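Local atomic coordinates of phosphogluconate dehydrogenase NAD-binding putative C-terminal domain-containing protein (Sinorhizobium meliloti, PDB entry 4EZB), a protein that is of unknown function but may act as an oxidoreductase, with a probable Rossmann-type domain joined to a helical domain. Residues A[94-97]-A[98-101]; A[109-112]-A[113-117]; A[160-164]-A[165-169]; A[214-218]-A[219-223]; A[240-243]-A[244-248]. All coordinates share one frame; numbering follows the deposited sequence.

Contact 1 (A[94-97]-A[98-101]); sequences LVVG and AATK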
loop_
_atom_site.group_PDB
_atom_site.type_symbol
_atom_site.label_atom_id
_atom_site.label_comp_id
_atom_site.label_asym_id
_atom_site.label_seq_id
_atom_site.Cartn_x
_atom_site.Cartn_y
_atom_site.Cartn_z
ATOM N N LEU A 94 5.589 -9.277 31.542
ATOM C CA LEU A 94 4.324 -8.965 30.861
ATOM C C LEU A 94 3.582 -7.994 31.770
ATOM O O LEU A 94 2.940 -8.392 32.742
ATOM C CB LEU A 94 3.489 -10.217 30.647
ATOM C CG LEU A 94 3.915 -11.208 29.563
ATOM C CD1 LEU A 94 3.667 -12.652 30.005
ATOM C CD2 LEU A 94 3.164 -10.893 28.265
ATOM N N VAL A 95 3.736 -6.711 31.492
ATOM C CA VAL A 95 3.163 -5.669 32.336
ATOM C C VAL A 95 2.515 -4.656 31.403
ATOM O O VAL A 95 2.575 -4.815 30.165
ATOM C CB VAL A 95 4.216 -5.020 33.272
ATOM C CG1 VAL A 95 4.650 -6.001 34.351
ATOM C CG2 VAL A 95 5.428 -4.490 32.504
ATOM N N VAL A 96 1.882 -3.626 31.960
ATOM C CA VAL A 96 1.323 -2.608 31.088
ATOM C C VAL A 96 2.492 -1.910 30.416
ATOM O O VAL A 96 3.520 -1.634 31.055
ATOM C CB VAL A 96 0.428 -1.593 31.827
ATOM C CG1 VAL A 96 -0.865 -2.266 32.297
ATOM C CG2 VAL A 96 1.180 -0.931 32.985
ATOM N N GLY A 97 2.335 -1.660 29.122
ATOM C CA GLY A 97 3.334 -0.974 28.330
ATOM C C GLY A 97 4.055 0.113 29.100
ATOM O O GLY A 97 5.294 0.124 29.136
ATOM N N ALA A 98 3.282 0.997 29.741
ATOM C CA ALA A 98 3.834 2.145 30.448
ATOM C C ALA A 98 4.858 1.729 31.494
ATOM O O ALA A 98 5.826 2.442 31.707
ATOM C CB ALA A 98 2.727 2.971 31.100
ATOM N N ALA A 99 4.652 0.577 32.132
ATOM C CA ALA A 99 5.510 0.156 33.242
ATOM C C ALA A 99 6.819 -0.547 32.833
ATOM O O ALA A 99 7.643 -0.859 33.695
ATOM C CB ALA A 99 4.721 -0.699 34.230
ATOM N N THR A 100 7.015 -0.775 31.534
ATOM C CA THR A 100 8.159 -1.557 31.028
ATOM C C THR A 100 9.531 -1.273 31.702
ATOM O O THR A 100 10.165 -2.174 32.261
ATOM C CB THR A 100 8.259 -1.469 29.482
ATOM O OG1 THR A 100 7.080 -2.034 28.900
ATOM C CG2 THR A 100 9.445 -2.263 28.955
ATOM N N LYS A 101 9.967 -0.027 31.633
ATOM C CA LYS A 101 11.284 0.411 32.138
ATOM C C LYS A 101 11.379 0.267 33.648
ATOM O O LYS A 101 12.327 -0.340 34.173
ATOM C CB LYS A 101 11.556 1.870 31.733
ATOM C CG LYS A 101 11.798 2.084 30.239
ATOM C CD LYS A 101 12.057 3.555 29.899
ATOM C CE LYS A 101 10.766 4.363 29.840
ATOM N NZ LYS A 101 10.989 5.826 29.663
#

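Contact 2 (A[109-112]-A[113-117]); sequences PHLS and DEAVF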
loop_
_atom_site.group_PDB
_atom_site.type_symbol
_atom_site.label_atom_id
_atom_site.label_comp_id
_atom_site.label_asym_id
_atom_site.label_seq_id
_atom_site.Cartn_x
_atom_site.Cartn_y
_atom_site.Cartn_z
ATOM N N PRO A 109 18.647 -5.554 39.843
ATOM C CA PRO A 109 19.564 -5.969 40.918
ATOM C C PRO A 109 19.351 -7.393 41.375
ATOM O O PRO A 109 20.241 -7.956 41.993
ATOM C CB PRO A 109 19.225 -5.017 42.077
ATOM C CG PRO A 109 18.373 -3.933 41.475
ATOM C CD PRO A 109 17.642 -4.600 40.350
ATOM N N HIS A 110 18.213 -7.993 41.061
ATOM C CA HIS A 110 17.884 -9.285 41.663
ATOM C C HIS A 110 18.188 -10.491 40.809
ATOM O O HIS A 110 18.201 -11.619 41.301
ATOM C CB HIS A 110 16.434 -9.311 42.144
ATOM C CG HIS A 110 16.142 -8.237 43.131
ATOM N ND1 HIS A 110 15.282 -7.195 42.862
ATOM C CD2 HIS A 110 16.655 -8.000 44.358
ATOM C CE1 HIS A 110 15.246 -6.382 43.901
ATOM N NE2 HIS A 110 16.071 -6.848 44.820
ATOM N N LEU A 111 18.440 -10.249 39.533
ATOM C CA LEU A 111 18.768 -11.323 38.618
ATOM C C LEU A 111 20.135 -11.883 38.938
ATOM O O LEU A 111 21.068 -11.134 39.227
ATOM C CB LEU A 111 18.725 -10.815 37.163
ATOM C CG LEU A 111 17.393 -10.799 36.397
ATOM C CD1 LEU A 111 16.321 -10.104 37.192
ATOM C CD2 LEU A 111 17.553 -10.058 35.085
ATOM N N SER A 112 20.241 -13.205 38.893
ATOM C CA SER A 112 21.529 -13.879 38.891
ATOM C C SER A 112 22.238 -13.632 37.571
ATOM O O SER A 112 21.594 -13.315 36.565
ATOM C CB SER A 112 21.329 -15.377 39.055
ATOM O OG SER A 112 22.304 -16.072 38.294
ATOM N N ASP A 113 23.554 -13.819 37.551
ATOM C CA ASP A 113 24.309 -13.577 36.321
ATOM C C ASP A 113 24.133 -14.633 35.218
ATOM O O ASP A 113 24.600 -14.439 34.098
ATOM C CB ASP A 113 25.795 -13.290 36.599
ATOM C CG ASP A 113 26.510 -14.451 37.256
ATOM O OD1 ASP A 113 25.992 -14.990 38.260
ATOM O OD2 ASP A 113 27.609 -14.807 36.775
ATOM N N GLU A 114 23.458 -15.736 35.515
ATOM C CA GLU A 114 23.103 -16.665 34.447
ATOM C C GLU A 114 21.697 -16.390 33.888
ATOM O O GLU A 114 21.360 -16.825 32.780
ATOM C CB GLU A 114 23.262 -18.121 34.907
ATOM C CG GLU A 114 24.653 -18.683 34.626
ATOM C CD GLU A 114 25.138 -19.707 35.647
ATOM O OE1 GLU A 114 24.705 -19.659 36.822
ATOM O OE2 GLU A 114 25.979 -20.557 35.273
ATOM N N ALA A 115 20.898 -15.637 34.638
ATOM C CA ALA A 115 19.481 -15.479 34.320
ATOM C C ALA A 115 19.237 -14.632 33.067
ATOM O O ALA A 115 20.003 -13.727 32.761
ATOM C CB ALA A 115 18.744 -14.885 35.502
ATOM N N VAL A 116 18.156 -14.944 32.359
ATOM C CA VAL A 116 17.727 -14.162 31.205
ATOM C C VAL A 116 16.377 -13.480 31.508
ATOM O O VAL A 116 15.431 -14.139 31.912
ATOM C CB VAL A 116 17.630 -15.049 29.939
ATOM C CG1 VAL A 116 17.242 -14.208 28.734
ATOM C CG2 VAL A 116 18.950 -15.767 29.668
ATOM N N PHE A 117 16.331 -12.158 31.373
ATOM C CA PHE A 117 15.105 -11.362 31.448
ATOM C C PHE A 117 14.605 -11.225 30.015
ATOM O O PHE A 117 15.337 -10.690 29.156
ATOM C CB PHE A 117 15.483 -9.989 31.996
ATOM C CG PHE A 117 14.312 -9.082 32.297
ATOM C CD1 PHE A 117 13.704 -9.102 33.553
ATOM C CD2 PHE A 117 13.865 -8.169 31.344
ATOM C CE1 PHE A 117 12.648 -8.235 33.853
ATOM C CE2 PHE A 117 12.820 -7.300 31.623
ATOM C CZ PHE A 117 12.207 -7.334 32.889
#

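Contact 3 (A[160-164]-A[165-169]); sequences ILVAG and RRAVE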
loop_
_atom_site.group_PDB
_atom_site.type_symbol
_atom_site.label_atom_id
_atom_site.label_comp_id
_atom_site.label_asym_id
_atom_site.label_seq_id
_atom_site.Cartn_x
_atom_site.Cartn_y
_atom_site.Cartn_z
ATOM N N ILE A 160 6.101 -16.153 19.642
ATOM C CA ILE A 160 6.952 -15.088 20.189
ATOM C C ILE A 160 8.223 -14.974 19.346
ATOM O O ILE A 160 8.844 -15.979 19.028
ATOM C CB ILE A 160 7.263 -15.335 21.683
ATOM C CG1 ILE A 160 5.975 -15.192 22.497
ATOM C CG2 ILE A 160 8.321 -14.356 22.191
ATOM C CD1 ILE A 160 6.029 -15.690 23.933
ATOM N N LEU A 161 8.568 -13.751 18.932
ATOM C CA LEU A 161 9.878 -13.491 18.359
ATOM C C LEU A 161 10.831 -12.992 19.450
ATOM O O LEU A 161 10.435 -12.189 20.301
ATOM C CB LEU A 161 9.761 -12.472 17.228
ATOM C CG LEU A 161 8.856 -12.873 16.021
ATOM C CD1 LEU A 161 8.952 -11.864 14.881
ATOM C CD2 LEU A 161 9.150 -14.280 15.497
ATOM N N VAL A 162 12.073 -13.462 19.419
ATOM C CA VAL A 162 13.120 -13.012 20.358
ATOM C C VAL A 162 14.409 -12.571 19.635
ATOM O O VAL A 162 14.760 -13.088 18.562
ATOM C CB VAL A 162 13.388 -14.062 21.471
ATOM C CG1 VAL A 162 12.234 -14.086 22.461
ATOM C CG2 VAL A 162 13.564 -15.463 20.884
ATOM N N ALA A 163 15.104 -11.590 20.201
ATOM C CA ALA A 163 16.360 -11.106 19.639
ATOM C C ALA A 163 17.328 -10.782 20.774
ATOM O O ALA A 163 16.924 -10.197 21.779
ATOM C CB ALA A 163 16.104 -9.843 18.830
ATOM N N GLY A 164 18.605 -11.099 20.588
ATOM C CA GLY A 164 19.634 -10.755 21.587
ATOM C C GLY A 164 20.743 -11.782 21.573
ATOM O O GLY A 164 20.615 -12.827 20.915
ATOM N N ARG A 165 21.839 -11.480 22.275
ATOM C CA ARG A 165 22.961 -12.405 22.394
ATOM C C ARG A 165 22.428 -13.825 22.657
ATOM O O ARG A 165 22.746 -14.754 21.913
ATOM C CB ARG A 165 23.916 -11.950 23.510
ATOM C CG ARG A 165 25.398 -12.073 23.191
ATOM C CD ARG A 165 26.279 -12.078 24.444
ATOM N NE ARG A 165 26.136 -10.875 25.281
ATOM C CZ ARG A 165 27.073 -9.937 25.454
ATOM N NH1 ARG A 165 26.828 -8.890 26.240
ATOM N NH2 ARG A 165 28.254 -10.035 24.850
ATOM N N ARG A 166 21.547 -13.964 23.656
ATOM C CA ARG A 166 21.057 -15.281 24.097
ATOM C C ARG A 166 19.686 -15.715 23.566
ATOM O O ARG A 166 19.105 -16.690 24.046
ATOM C CB ARG A 166 21.135 -15.386 25.627
ATOM C CG ARG A 166 22.574 -15.207 26.123
ATOM C CD ARG A 166 22.680 -15.132 27.640
ATOM N NE ARG A 166 22.419 -16.422 28.265
ATOM C CZ ARG A 166 22.341 -16.633 29.581
ATOM N NH1 ARG A 166 22.520 -15.634 30.453
ATOM N NH2 ARG A 166 22.065 -17.851 30.022
ATOM N N ALA A 167 19.195 -15.025 22.549
ATOM C CA ALA A 167 17.903 -15.366 21.936
ATOM C C ALA A 167 17.824 -16.811 21.428
ATOM O O ALA A 167 16.823 -17.488 21.649
ATOM C CB ALA A 167 17.577 -14.397 20.802
ATOM N N VAL A 168 18.864 -17.284 20.743
ATOM C CA VAL A 168 18.851 -18.669 20.224
ATOM C C VAL A 168 18.741 -19.595 21.426
ATOM O O VAL A 168 17.858 -20.446 21.475
ATOM C CB VAL A 168 20.103 -18.983 19.378
ATOM C CG1 VAL A 168 20.298 -20.480 19.186
ATOM C CG2 VAL A 168 20.018 -18.242 18.051
ATOM N N GLU A 169 19.616 -19.367 22.410
ATOM C CA GLU A 169 19.637 -20.121 23.647
ATOM C C GLU A 169 18.307 -20.165 24.395
ATOM O O GLU A 169 17.882 -21.247 24.792
ATOM C CB GLU A 169 20.771 -19.634 24.560
ATOM C CG GLU A 169 20.726 -20.246 25.945
ATOM C CD GLU A 169 21.566 -19.489 26.941
ATOM O OE1 GLU A 169 22.461 -18.701 26.539
ATOM O OE2 GLU A 169 21.319 -19.685 28.141
HETATM O O HOH W 1 21.041 -15.306 19.751
#

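Contact 4 (A[214-218]-A[219-223]); sequences SSAER and AGVTE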
loop_
_atom_site.group_PDB
_atom_site.type_symbol
_atom_site.label_atom_id
_atom_site.label_comp_id
_atom_site.label_asym_id
_atom_site.label_seq_id
_atom_site.Cartn_x
_atom_site.Cartn_y
_atom_site.Cartn_z
ATOM N N SER A 214 -12.955 3.345 -2.327
ATOM C CA SER A 214 -13.984 4.323 -2.032
ATOM C C SER A 214 -13.962 5.485 -3.037
ATOM O O SER A 214 -14.984 6.135 -3.272
ATOM C CB SER A 214 -13.832 4.824 -0.598
ATOM O OG SER A 214 -12.624 5.515 -0.455
ATOM N N SER A 215 -12.786 5.732 -3.608
ATOM C CA SER A 215 -12.582 6.674 -4.699
ATOM C C SER A 215 -13.289 6.153 -5.926
ATOM O O SER A 215 -14.149 6.832 -6.517
ATOM C CB SER A 215 -11.090 6.747 -5.027
ATOM O OG SER A 215 -10.443 7.672 -4.187
ATOM N N ALA A 216 -12.892 4.939 -6.299
ATOM C CA ALA A 216 -13.474 4.224 -7.403
ATOM C C ALA A 216 -14.980 4.222 -7.320
ATOM O O ALA A 216 -15.688 4.376 -8.346
ATOM C CB ALA A 216 -12.951 2.799 -7.429
ATOM N N GLU A 217 -15.481 4.012 -6.109
ATOM C CA GLU A 217 -16.921 3.912 -5.896
ATOM C C GLU A 217 -17.621 5.244 -6.112
ATOM O O GLU A 217 -18.701 5.289 -6.678
ATOM C CB GLU A 217 -17.221 3.392 -4.492
ATOM C CG GLU A 217 -18.708 3.218 -4.210
ATOM C CD GLU A 217 -19.333 2.021 -4.916
ATOM O OE1 GLU A 217 -18.609 1.171 -5.484
ATOM O OE2 GLU A 217 -20.569 1.926 -4.893
ATOM N N ARG A 218 -17.000 6.329 -5.660
ATOM C CA ARG A 218 -17.525 7.659 -5.916
ATOM C C ARG A 218 -17.475 7.948 -7.401
ATOM O O ARG A 218 -18.313 8.696 -7.914
ATOM C CB ARG A 218 -16.738 8.734 -5.158
ATOM C CG ARG A 218 -17.022 8.774 -3.662
ATOM C CD ARG A 218 -16.544 10.071 -3.017
ATOM N NE ARG A 218 -17.289 11.233 -3.504
ATOM C CZ ARG A 218 -18.591 11.453 -3.285
ATOM N NH1 ARG A 218 -19.318 10.597 -2.569
ATOM N NH2 ARG A 218 -19.176 12.545 -3.780
ATOM N N ALA A 219 -16.493 7.359 -8.092
ATOM C CA ALA A 219 -16.410 7.511 -9.531
ATOM C C ALA A 219 -17.227 6.453 -10.326
ATOM O O ALA A 219 -17.228 6.474 -11.549
ATOM C CB ALA A 219 -14.951 7.516 -9.970
ATOM N N GLY A 220 -17.895 5.528 -9.637
ATOM C CA GLY A 220 -18.637 4.440 -10.298
ATOM C C GLY A 220 -17.855 3.405 -11.109
ATOM O O GLY A 220 -18.396 2.835 -12.043
ATOM N N VAL A 221 -16.596 3.142 -10.752
ATOM C CA VAL A 221 -15.729 2.197 -11.485
ATOM C C VAL A 221 -15.070 1.139 -10.570
ATOM O O VAL A 221 -13.961 0.686 -10.839
ATOM C CB VAL A 221 -14.605 2.938 -12.288
ATOM C CG1 VAL A 221 -15.178 3.849 -13.369
ATOM C CG2 VAL A 221 -13.655 3.696 -11.361
ATOM N N THR A 222 -15.758 0.750 -9.493
ATOM C CA THR A 222 -15.179 -0.128 -8.459
ATOM C C THR A 222 -14.740 -1.480 -8.988
ATOM O O THR A 222 -13.595 -1.884 -8.766
ATOM C CB THR A 222 -16.138 -0.327 -7.272
ATOM O OG1 THR A 222 -16.497 0.955 -6.763
ATOM C CG2 THR A 222 -15.451 -1.116 -6.152
ATOM N N GLU A 223 -15.659 -2.160 -9.681
ATOM C CA GLU A 223 -15.406 -3.469 -10.276
ATOM C C GLU A 223 -14.308 -3.400 -11.295
ATOM O O GLU A 223 -13.498 -4.334 -11.408
ATOM C CB GLU A 223 -16.677 -4.059 -10.922
ATOM C CG GLU A 223 -17.740 -4.514 -9.926
ATOM C CD GLU A 223 -17.198 -5.463 -8.866
ATOM O OE1 GLU A 223 -16.426 -6.383 -9.220
ATOM O OE2 GLU A 223 -17.534 -5.292 -7.676
HETATM O O HOH W 2 -18.837 1.570 -8.657
#

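Contact 5 (A[240-243]-A[244-248]); sequences DVAD and YYLSR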
loop_
_atom_site.group_PDB
_atom_site.type_symbol
_atom_site.label_atom_id
_atom_site.label_comp_id
_atom_site.label_asym_id
_atom_site.label_seq_id
_atom_site.Cartn_x
_atom_site.Cartn_y
_atom_site.Cartn_z
ATOM N N ASP A 240 -11.386 -11.214 -2.437
ATOM C CA ASP A 240 -11.144 -11.862 -1.141
ATOM C C ASP A 240 -10.271 -10.991 -0.249
ATOM O O ASP A 240 -10.543 -10.850 0.933
ATOM C CB ASP A 240 -10.462 -13.212 -1.311
ATOM C CG ASP A 240 -11.345 -14.238 -1.994
ATOM O OD1 ASP A 240 -12.579 -14.044 -2.106
ATOM O OD2 ASP A 240 -10.786 -15.263 -2.426
ATOM N N VAL A 241 -9.227 -10.392 -0.804
ATOM C CA VAL A 241 -8.401 -9.487 0.004
ATOM C C VAL A 241 -9.178 -8.295 0.549
ATOM O O VAL A 241 -9.004 -7.901 1.713
ATOM C CB VAL A 241 -7.136 -9.023 -0.763
ATOM C CG1 VAL A 241 -6.386 -7.927 0.012
ATOM C CG2 VAL A 241 -6.234 -10.222 -1.042
ATOM N N ALA A 242 -10.010 -7.704 -0.295
ATOM C CA ALA A 242 -10.790 -6.516 0.104
ATOM C C ALA A 242 -11.902 -6.878 1.075
ATOM O O ALA A 242 -12.169 -6.126 1.996
ATOM C CB ALA A 242 -11.362 -5.798 -1.118
ATOM N N ASP A 243 -12.555 -8.022 0.844
ATOM C CA ASP A 243 -13.531 -8.575 1.777
ATOM C C ASP A 243 -12.858 -8.712 3.139
ATOM O O ASP A 243 -13.285 -8.090 4.115
ATOM C CB ASP A 243 -14.023 -9.950 1.299
ATOM C CG ASP A 243 -15.114 -9.851 0.236
ATOM O OD1 ASP A 243 -15.729 -8.768 0.109
ATOM O OD2 ASP A 243 -15.355 -10.866 -0.469
ATOM N N TYR A 244 -11.768 -9.480 3.173
ATOM C CA TYR A 244 -11.089 -9.801 4.415
ATOM C C TYR A 244 -10.601 -8.579 5.188
ATOM O O TYR A 244 -10.864 -8.472 6.386
ATOM C CB TYR A 244 -9.925 -10.780 4.182
ATOM C CG TYR A 244 -9.238 -11.210 5.466
ATOM C CD1 TYR A 244 -8.244 -10.410 6.054
ATOM C CD2 TYR A 244 -9.606 -12.392 6.121
ATOM C CE1 TYR A 244 -7.622 -10.787 7.239
ATOM C CE2 TYR A 244 -8.980 -12.782 7.304
ATOM C CZ TYR A 244 -7.991 -11.973 7.857
ATOM O OH TYR A 244 -7.369 -12.332 9.036
ATOM N N TYR A 245 -9.859 -7.692 4.524
ATOM C CA TYR A 245 -9.201 -6.558 5.206
ATOM C C TYR A 245 -10.102 -5.372 5.546
ATOM O O TYR A 245 -9.849 -4.645 6.522
ATOM C CB TYR A 245 -7.942 -6.115 4.436
ATOM C CG TYR A 245 -6.814 -7.078 4.740
ATOM C CD1 TYR A 245 -6.089 -6.968 5.934
ATOM C CD2 TYR A 245 -6.531 -8.138 3.895
ATOM C CE1 TYR A 245 -5.090 -7.866 6.253
ATOM C CE2 TYR A 245 -5.536 -9.055 4.209
ATOM C CZ TYR A 245 -4.812 -8.918 5.384
ATOM O OH TYR A 245 -3.821 -9.831 5.705
ATOM N N LEU A 246 -11.125 -5.140 4.731
ATOM C CA LEU A 246 -12.100 -4.133 5.057
ATOM C C LEU A 246 -12.943 -4.603 6.253
ATOM O O LEU A 246 -13.336 -3.788 7.076
ATOM C CB LEU A 246 -12.983 -3.835 3.841
ATOM C CG LEU A 246 -12.707 -2.613 2.945
ATOM C CD1 LEU A 246 -11.295 -2.063 3.019
ATOM C CD2 LEU A 246 -13.080 -2.916 1.503
ATOM N N SER A 247 -13.201 -5.907 6.377
ATOM C CA SER A 247 -13.950 -6.395 7.543
ATOM C C SER A 247 -13.102 -6.285 8.808
ATOM O O SER A 247 -13.624 -6.067 9.900
ATOM C CB SER A 247 -14.446 -7.815 7.337
ATOM O OG SER A 247 -13.384 -8.704 7.529
ATOM N N ARG A 248 -11.790 -6.395 8.641
ATOM C CA ARG A 248 -10.843 -6.106 9.694
ATOM C C ARG A 248 -10.904 -4.626 10.127
ATOM O O ARG A 248 -10.863 -4.327 11.325
ATOM C CB ARG A 248 -9.427 -6.471 9.218
ATOM C CG ARG A 248 -8.689 -7.435 10.125
ATOM C CD ARG A 248 -9.274 -8.845 10.148
ATOM N NE ARG A 248 -9.124 -9.421 11.488
ATOM C CZ ARG A 248 -8.000 -9.952 11.976
ATOM N NH1 ARG A 248 -6.896 -10.016 11.232
ATOM N NH2 ARG A 248 -7.980 -10.428 13.218
#

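Contact 1 (A[94-97]-A[98-101])
The carbonyl oxygen of Gly97 is gripped twice by Thr100. Thr100 OG1 donates to Gly97 O at 2.8 Å, and Thr100 N donates to the same oxygen at 3.1 Å. Both donors come from the same face of the carbonyl plane, OG1 lying nearer the plane than the amide. The hydroxyl gets there because OG1 stands beside its own backbone N, opposite the carbonyl carbon (chi1 -62°). One residue earlier, Val96 O takes Ala99 N at 2.7 Å, a bent bond. These links wind the chain from strand 90-93 through a 3-10 turn into helix 100-107, a strand-loop-helix step in what is probably a Rossmann-type domain. A valine in place of Thr100 would remove the hydroxyl and would probably leave Gly97 O held by the amide alone, with the turn less firmly closed. Around the bonds the apolar contacts are modest. Val96 CG2 meets Ala99 CB at 3.8 Å. Val95 CG2 approaches the same methyl from another direction, at 4.2 Å. Val95 N is itself bonded to Asn121 OD1. Thr100 is buried and packs on Thr127 and Ala131 of helix 125-136.

Contact 2 (A[109-112]-A[113-117])
Ser112 and Ala115 close a type I beta turn that leads the chain from the loop after helix 100-107 into strand 116-119, an inner strand of the central sheet. Ala115 N donates to Ser112 O at 3.1 Å. The amide lies well above the carbonyl plane. A second bond strengthens the bend. Glu114 N donates to Ser112 OG at 3.0 Å, nearly straight at 167°. This side-chain bond to the amide two residues on is an ST turn, and it sits within the beta turn. The serine torsion is unusual (chi1 145°), well off a staggered position, and it swings OG towards the Glu114 amide. Both oxygens of Ser112 that can accept are thus used by the residues that follow. Asp113 and Glu114, in the bend itself, are exposed.

The inner side is apolar. Ala115 CB lies 4.4 Å from Leu111 CG. Leu111 then reaches past Ala115 to Phe117. The two side chains cross at about a right angle, and Leu111 CD2 approaches the phenyl ring obliquely. Phe117 CG lies opposite its backbone N (chi1 -173°), which carries the ring towards Ile135 of helix 125-136 and Val91 of strand 90-93. Leu111 also packs on Ile135, so the leucine and the ring share one buried layer between sheet and helix. The closest touch between them is Leu111 CD2 on Phe117 CB, at 3.7 Å.

Contact 3 (A[160-164]-A[165-169])
The guanidinium of Arg166 meets the carboxylate of Glu169 at its edge, and Val116 CG2 lies over one of its faces, 3.5 Å from Arg166 CZ. The grip is side-on. Arg166 NE donates to Glu169 OE1 at 2.9 Å and Arg166 NH2 donates to Glu169 OE2 at 2.7 Å, a salt bridge with two nearly straight bonds. OE2 is met on its syn side, while OE1 is approached from above the carboxylate plane. The arginine chain bends at chi3 (71°), which brings NE alongside the acid. Arg166 NH1 turns elsewhere, to Glu114 O and Ser141 OG. This pair stands where strand 159-163 passes into helix 167-175, the opening of a beta-alpha-beta crossover that ends in strand 180-185. Arg166 holds the N-cap position, within a type I turn that runs from Gly164 to Ala167 and is closed by Ala167 N to Gly164 O at 3.1 Å. The backbone angles of Gly164 (149°/170°) would jam a CB against the preceding carbonyl. A water donates to Gly164 O and accepts from Val168 N. Ala167 CB packs against Ala163 C at 3.6 Å and Val162 CG2 at 4.2 Å.

Contact 4 (A[214-218]-A[219-223])
Thr222 OG1 donates to Glu217 OE1 across the bend between two helices. The refined distance is 2.5 Å, very short for such a bond, and its exact value is doubtful. Glu217 CG lies opposite its own backbone N (chi1 -178°), and the chain then bends at chi2 (73°), bringing OE1 back to Thr222 OG1. A water bridges the same two residues by longer bonds, donating to Glu217 OE1 at 3.2 Å and accepting from Thr222 N at 3.3 Å. With an alanine here in place of Glu217, Thr222 OG1 and the water would probably both lose the acceptor they share. The bend itself is a Schellman motif that ends helix 190-218. Gly220 has positive phi (65°). Val221 N reaches back to Ala216 O at 2.9 Å, an almost straight bond, and Gly220 N reaches Glu217 O at 3.1 Å from far above its carbonyl plane. Val221 then takes the N-cap position of helix 222-232. Ala216 fills the inside of the corner, its CB 3.8 Å from Thr222 CA and 4.1 Å from Val221 CG2. Further out, Glu217 rests on Val306 and Ala310 of helix 301-312. The second subunit also reaches this corner. Its Phe270 O accepts from Arg218 NE, its Gln190 NE2 bonds to Ala219 O, and its Leu194 packs on Val221.

Contact 5 (A[240-243]-A[244-248])
Tyr245 leans its ring against Val241, with Tyr245 CD2 3.9 Å from Val241 CG1. The two side chains meet at a slant. The carbonyl oxygen of Val241 lies at the edge of the same ring, in its plane, 3.3 Å from Tyr245 CD2. One face of the ring is taken by the neighbouring tyrosine: Tyr244 CD1 sits 3.5 Å above the plane, over its centre. The Tyr244 ring thus turns its edge to Tyr245. The first torsions separate the pair. Tyr244 CG is opposite its backbone N (chi1 -177°), whereas Tyr245 CG stands beside its own (chi1 -78°).

All this happens on one unbroken alpha helix, 238-268, within a helical domain. Each carbonyl from Asp240 to Asp243 takes the amide four residues on. Leu246 is pressed close to the turn before it, with Leu246 CB 3.1 Å from Ala242 O and CD2 3.4 Å from that oxygen. Its torsions lie well away from staggered values, which may reflect this close approach. Ser247 OG donates to Tyr244 O at 2.8 Å, and Arg248 N reaches that oxygen from the same face at 3.2 Å, so two donors share it.

The buried side of the helix packs on two others: Val241 meets Leu209 and Leu246 meets Ile210, both of helix 190-218, while Leu246 also touches Phe305 of helix 301-312. Asp243 OD1 accepts from Tyr302 N at the start of that helix. Tyr245 also touches Thr232 of the second subunit.

Contacts 1, 2 and 3 belong to the sheet domain, where each handles a junction of strand and helix or loop. Contacts 4 and 5 belong to the helical domain, on the opposite side of the chain's centre. Both pack on helix 301-312, and contact 5 also packs on helix 190-218, whose end forms contact 4. Contact 1 lies at the surface, contact 3 is buried, and the others are partly buried. Contacts 2 and 3 reach one sheet, and Arg166 of contact 3 bonds to Glu114 O of contact 2 and packs on Val116. Contact 3 alone has a salt bridge within its segments. Contact 5 has regular helix bonds, ring and aliphatic contacts and one serine hydroxyl bond. Only contacts 4 and 5 meet the second subunit.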